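PDB 3EC9: SnoaL-like domain-containing protein from Burkholderia thailandensis E264, which is of unknown function but has an NTF2-like fold of the SnoaL-like family, which commonly forms a small-molecule pocket between its curved sheet and helices. Local coordinates for residues C109-V114 / Q127-L132; D36-I41 / A119-H124. All coordinates share one frame; numbering follows the deposited sequence.

Interaction 1: C109-V114 / Q127-L132; sequences CRVAHV and QFTDTL
Ala112 and Phe128 form the tight middle of this contact. Ala112 N donates to Phe128 O at 2.9 Å, and Phe128 N returns a bond to Ala112 O at 2.8 Å. That carbonyl oxygen also lies in the plane of the Phe128 ring, at its edge beside CD1. CG stands anti to the carbonyl carbon of Phe128, beside its backbone N (chi1 -54°), which starts the ring on the Ala112 side. The ring's CE1 meets Val114 CG2 at 3.6 Å, the two side chains crossing obliquely. Phe128 also packs on Val111 of the second subunit.

On the other face, Thr129 turns OG1 anti to its backbone N (chi1 -164°). This hydroxyl donates to Arg110 O at 2.8 Å, tilted 30° from the carbonyl plane. Cys109 SG lies 3.4 Å from Thr129 OG1. Val111 CG2 rests against Thr129 CB.

The pairing loosens beyond Thr129. Asp130 N reaches Arg110 O only by a weak bond of 3.5 Å. A water fills in, taking the N-H of Arg110 and donating to Asp130 OD2 at 2.8 Å. Asp130 is the centre of an inverse gamma turn and sits at the N-cap position of helix 131-137. Its carboxylate also hydrogen-bonds Thr131 and Gly48 of the second subunit.

At the opposite end, His113 and Gln127 share the face of Val111 and Thr129. His113 hydrogen-bonds Tyr22 and Tyr96, while Gln127 hydrogen-bonds Met46 and Tyr96. The arrangement is an antiparallel beta hairpin in the curved sheet of an NTF2-like fold, its His113 face probably lining the pocket.

Interaction 2: D36-I41 / A119-H124; sequences DIAPAI and AGKIVH
The flat group between Ile41, Ala38 and Ile122 is the Ile122 carbonyl. Ile41 CD1 lies on one side of its plane, 3.4 Å from Ile122 O. Ala38 CB lies on the other side, 3.3 Å from the same oxygen. Ala38 N comes in tilted 26° from the plane and donates to Ile122 O at 2.9 Å.

The motif is a short parallel beta bridge, Ile37 with Ile122, at the start of strand 121-129 in the sheet of the NTF2-like fold. Its second bond runs from Ile122 N to Asp36 O at 2.7 Å. The chain then turns a corner through a type I turn, Ala38 to Ile41, and enters strand 41-45. On the other strand, Val123 and His124 both face Arg116, a classic beta bulge.

The apolar centre is Ile122 CG2, which touches both Ile37 CD1 and Ile41 CD1 at 4.0 Å. CG1 of Ile41 stands anti to its backbone N (chi1 -173°) and carries the CD1 that touches Ile122. Ile17 of helix 14-26 also packs on Ile122. Ala38 CB meets Val123 CG1 and Lys121 CB.

Lys121 bends at chi2 (-74°), and its CD passes close to Asp36 O. Its NZ does not meet the Asp36 carboxylate directly. One water joins NZ to Asp36 OD1, and a second joins it to Ile37 O. Past the turn, a third water donates to Val123 O at 2.9 Å and to Ala40 O at a longer 3.3 Å.

In the fold
Strand 121-129 carries both contacts. Interaction 2 uses its start, where strand 37-38 joins in parallel. Interaction 1 uses its end, where strand 106-118 runs antiparallel. The two centres are about 21 Å apart, on opposite sides of the chain's centre. In interaction 1 the His113 and Gln127 side probably faces a pocket, while Phe128 and Asp130 meet the second subunit. A bound acetate lies about 3 Å from the Gln127 side chain, and a glycerol about 4 Å from that of His113. Both probably come from the crystallisation liquor, but they may mark the pocket. Interaction 2 is touched by no other chain of the assembly. It leads instead into strand 41-45, the other neighbour of strand 121-129.

Interaction 1: C109-V114 / Q127-L132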
loop_
_atom_site.group_PDB
_atom_site.type_symbol
_atom_site.label_atom_id
_atom_site.label_comp_id
_atom_site.label_asym_id
_atom_site.label_seq_id
_atom_site.Cartn_x
_atom_site.Cartn_y
_atom_site.Cartn_z
ATOM N N CYS B 109 5.382 -4.763 10.107
ATOM C CA CYS B 109 4.111 -4.501 9.396
ATOM C C CYS B 109 4.222 -4.734 7.887
ATOM O O CYS B 109 5.319 -4.968 7.352
ATOM C CB CYS B 109 3.642 -3.065 9.692
ATOM S SG CYS B 109 4.629 -1.769 8.834
ATOM N N ARG B 110 3.095 -4.645 7.201
ATOM C CA ARG B 110 3.051 -4.819 5.765
ATOM C C ARG B 110 3.331 -3.536 5.022
ATOM O O ARG B 110 3.152 -2.410 5.537
ATOM C CB ARG B 110 1.691 -5.390 5.360
ATOM C CG ARG B 110 1.404 -6.809 5.923
ATOM C CD ARG B 110 2.153 -7.822 5.170
ATOM N NE ARG B 110 1.500 -8.162 3.905
ATOM C CZ ARG B 110 2.070 -8.866 2.933
ATOM N NH1 ARG B 110 3.346 -9.217 3.015
ATOM N NH2 ARG B 110 1.369 -9.230 1.872
ATOM N N VAL B 111 3.752 -3.695 3.775
ATOM C CA VAL B 111 4.031 -2.565 2.906
ATOM C C VAL B 111 3.851 -2.995 1.452
ATOM O O VAL B 111 4.187 -4.124 1.077
ATOM C CB VAL B 111 5.439 -1.946 3.123
ATOM C CG1 VAL B 111 6.553 -2.979 3.014
ATOM C CG2 VAL B 111 5.643 -0.757 2.140
ATOM N N ALA B 112 3.303 -2.086 0.645
ATOM C CA ALA B 112 3.354 -2.178 -0.801
ATOM C C ALA B 112 4.071 -0.938 -1.361
ATOM O O ALA B 112 3.926 0.198 -0.815
ATOM C CB ALA B 112 1.950 -2.302 -1.419
ATOM N N HIS B 113 4.865 -1.155 -2.418
ATOM C CA HIS B 113 5.563 -0.110 -3.152
ATOM C C HIS B 113 5.142 -0.139 -4.611
ATOM O O HIS B 113 5.196 -1.188 -5.256
ATOM C CB HIS B 113 7.060 -0.325 -3.159
ATOM C CG HIS B 113 7.665 -0.453 -1.809
ATOM N ND1 HIS B 113 8.638 -1.378 -1.518
ATOM C CD2 HIS B 113 7.489 0.280 -0.685
ATOM C CE1 HIS B 113 9.009 -1.238 -0.260
ATOM N NE2 HIS B 113 8.359 -0.217 0.257
ATOM N N VAL B 114 4.698 1.008 -5.099
ATOM C CA VAL B 114 4.334 1.153 -6.513
ATOM C C VAL B 114 5.424 1.939 -7.255
ATOM O O VAL B 114 5.814 3.037 -6.836
ATOM C CB VAL B 114 2.958 1.870 -6.702
ATOM C CG1 VAL B 114 2.660 2.071 -8.208
ATOM C CG2 VAL B 114 1.842 1.087 -5.987
ATOM N N GLN B 127 5.226 4.666 -1.473
ATOM C CA GLN B 127 5.169 3.724 -0.378
ATOM C C GLN B 127 3.736 3.727 0.247
ATOM O O GLN B 127 3.145 4.789 0.465
ATOM C CB GLN B 127 6.157 4.186 0.704
ATOM C CG GLN B 127 6.146 3.421 1.997
ATOM C CD GLN B 127 6.833 4.259 3.098
ATOM O OE1 GLN B 127 6.414 5.404 3.402
ATOM N NE2 GLN B 127 7.882 3.717 3.666
ATOM N N PHE B 128 3.223 2.529 0.547
ATOM C CA PHE B 128 1.953 2.357 1.235
ATOM C C PHE B 128 2.162 1.376 2.392
ATOM O O PHE B 128 2.283 0.180 2.163
ATOM C CB PHE B 128 0.862 1.801 0.308
ATOM C CG PHE B 128 0.641 2.601 -0.968
ATOM C CD1 PHE B 128 1.516 2.471 -2.009
ATOM C CD2 PHE B 128 -0.425 3.482 -1.080
ATOM C CE1 PHE B 128 1.328 3.215 -3.177
ATOM C CE2 PHE B 128 -0.635 4.220 -2.234
ATOM C CZ PHE B 128 0.257 4.096 -3.293
ATOM N N THR B 129 2.276 1.854 3.631
ATOM C CA THR B 129 2.593 1.012 4.768
ATOM C C THR B 129 1.766 1.333 5.998
ATOM O O THR B 129 1.012 2.324 6.022
ATOM C CB THR B 129 4.100 1.060 5.077
ATOM O OG1 THR B 129 4.494 -0.029 5.944
ATOM C CG2 THR B 129 4.507 2.410 5.674
ATOM N N ASP B 130 1.911 0.488 7.024
ATOM C CA ASP B 130 1.087 0.584 8.233
ATOM C C ASP B 130 1.680 1.596 9.149
ATOM O O ASP B 130 2.391 1.320 10.122
ATOM C CB ASP B 130 0.965 -0.814 8.840
ATOM C CG ASP B 130 -0.282 -0.980 9.713
ATOM O OD1 ASP B 130 -0.779 0.020 10.287
ATOM O OD2 ASP B 130 -0.760 -2.138 9.856
ATOM N N THR B 131 1.409 2.840 8.810
ATOM C CA THR B 131 2.010 3.943 9.538
ATOM C C THR B 131 1.666 3.988 11.031
ATOM O O THR B 131 2.456 4.479 11.851
ATOM C CB THR B 131 1.656 5.262 8.817
ATOM O OG1 THR B 131 0.256 5.304 8.645
ATOM C CG2 THR B 131 2.346 5.340 7.436
ATOM N N LEU B 132 0.491 3.482 11.405
ATOM C CA LEU B 132 0.138 3.417 12.830
ATOM C C LEU B 132 1.093 2.461 13.569
ATOM O O LEU B 132 1.584 2.784 14.634
ATOM C CB LEU B 132 -1.312 2.984 13.036
ATOM C CG LEU B 132 -1.752 2.878 14.486
ATOM C CD1 LEU B 132 -1.705 4.279 15.147
ATOM C CD2 LEU B 132 -3.153 2.244 14.618
HETATM O O HOH W 1 0.499 -4.268 8.633
#

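Interaction 2: D36-I41 / A119-H124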
loop_
_atom_site.group_PDB
_atom_site.type_symbol
_atom_site.label_atom_id
_atom_site.label_comp_id
_atom_site.label_asym_id
_atom_site.label_seq_id
_atom_site.Cartn_x
_atom_site.Cartn_y
_atom_site.Cartn_z
ATOM N N ASP B 36 19.611 3.300 -11.295
ATOM C CA ASP B 36 18.611 3.457 -12.347
ATOM C C ASP B 36 17.581 4.553 -12.027
ATOM O O ASP B 36 16.561 4.672 -12.714
ATOM C CB ASP B 36 17.901 2.139 -12.650
ATOM C CG ASP B 36 18.860 1.074 -13.128
ATOM O OD1 ASP B 36 19.652 1.354 -14.084
ATOM O OD2 ASP B 36 18.834 -0.026 -12.547
ATOM N N ILE B 37 17.861 5.358 -10.997
ATOM C CA ILE B 37 16.975 6.449 -10.629
ATOM C C ILE B 37 17.069 7.564 -11.668
ATOM O O ILE B 37 18.162 8.078 -11.954
ATOM C CB ILE B 37 17.314 6.960 -9.215
ATOM C CG1 ILE B 37 17.038 5.874 -8.180
ATOM C CG2 ILE B 37 16.504 8.196 -8.804
ATOM C CD1 ILE B 37 15.538 5.507 -7.881
ATOM N N ALA B 38 15.913 7.973 -12.188
ATOM C CA ALA B 38 15.885 9.046 -13.205
ATOM C C ALA B 38 16.166 10.400 -12.575
ATOM O O ALA B 38 15.870 10.658 -11.394
ATOM C CB ALA B 38 14.545 9.091 -13.888
ATOM N N PRO B 39 16.768 11.298 -13.358
ATOM C CA PRO B 39 16.867 12.697 -12.959
ATOM C C PRO B 39 15.514 13.261 -12.523
ATOM O O PRO B 39 15.433 14.063 -11.595
ATOM C CB PRO B 39 17.283 13.377 -14.253
ATOM C CG PRO B 39 18.106 12.354 -14.961
ATOM C CD PRO B 39 17.432 11.032 -14.654
ATOM N N ALA B 40 14.462 12.837 -13.210
ATOM C CA ALA B 40 13.116 13.345 -12.983
ATOM C C ALA B 40 12.365 12.538 -11.894
ATOM O O ALA B 40 11.166 12.660 -11.772
ATOM C CB ALA B 40 12.344 13.295 -14.300
ATOM N N ILE B 41 13.087 11.763 -11.094
ATOM C CA ILE B 41 12.458 10.924 -10.056
ATOM C C ILE B 41 11.472 11.690 -9.151
ATOM O O ILE B 41 11.780 12.784 -8.706
ATOM C CB ILE B 41 13.553 10.271 -9.130
ATOM C CG1 ILE B 41 12.959 9.252 -8.148
ATOM C CG2 ILE B 41 14.334 11.345 -8.385
ATOM C CD1 ILE B 41 12.237 8.115 -8.815
ATOM N N ALA B 119 11.823 4.429 -20.068
ATOM C CA ALA B 119 13.072 4.453 -20.824
ATOM C C ALA B 119 14.232 3.950 -19.970
ATOM O O ALA B 119 15.297 4.548 -19.936
ATOM C CB ALA B 119 13.360 5.872 -21.313
ATOM N N GLY B 120 13.995 2.855 -19.257
ATOM C CA GLY B 120 15.024 2.194 -18.478
ATOM C C GLY B 120 15.382 2.811 -17.139
ATOM O O GLY B 120 16.338 2.365 -16.489
ATOM N N LYS B 121 14.651 3.852 -16.747
ATOM C CA LYS B 121 14.925 4.533 -15.489
ATOM C C LYS B 121 13.679 4.544 -14.603
ATOM O O LYS B 121 12.524 4.732 -15.054
ATOM C CB LYS B 121 15.330 5.972 -15.726
ATOM C CG LYS B 121 16.624 6.174 -16.555
ATOM C CD LYS B 121 17.858 5.852 -15.742
ATOM C CE LYS B 121 19.140 6.437 -16.347
ATOM N NZ LYS B 121 20.349 5.933 -15.616
ATOM N N ILE B 122 13.928 4.389 -13.326
ATOM C CA ILE B 122 12.859 4.515 -12.342
ATOM C C ILE B 122 12.486 5.995 -12.212
ATOM O O ILE B 122 13.313 6.825 -11.824
ATOM C CB ILE B 122 13.320 3.961 -10.974
ATOM C CG1 ILE B 122 13.597 2.444 -11.042
ATOM C CG2 ILE B 122 12.286 4.247 -9.875
ATOM C CD1 ILE B 122 14.345 1.917 -9.779
ATOM N N VAL B 123 11.235 6.308 -12.548
ATOM C CA VAL B 123 10.736 7.702 -12.453
ATOM C C VAL B 123 9.739 7.988 -11.310
ATOM O O VAL B 123 9.484 9.122 -10.991
ATOM C CB VAL B 123 10.074 8.134 -13.760
ATOM C CG1 VAL B 123 11.126 8.250 -14.871
ATOM C CG2 VAL B 123 8.913 7.271 -14.162
ATOM N N HIS B 124 9.101 6.963 -10.779
ATOM C CA HIS B 124 8.194 7.157 -9.630
ATOM C C HIS B 124 8.284 5.956 -8.667
ATOM O O HIS B 124 8.381 4.792 -9.077
ATOM C CB HIS B 124 6.725 7.386 -10.060
ATOM C CG HIS B 124 5.963 8.331 -9.164
ATOM N ND1 HIS B 124 5.363 7.943 -7.983
ATOM C CD2 HIS B 124 5.702 9.657 -9.299
ATOM C CE1 HIS B 124 4.781 8.990 -7.423
ATOM N NE2 HIS B 124 4.974 10.044 -8.199
HETATM O O HOH W 2 19.808 3.147 -16.002
HETATM O O HOH W 3 20.303 7.248 -13.333
HETATM O O HOH W 4 8.180 11.357 -12.221
#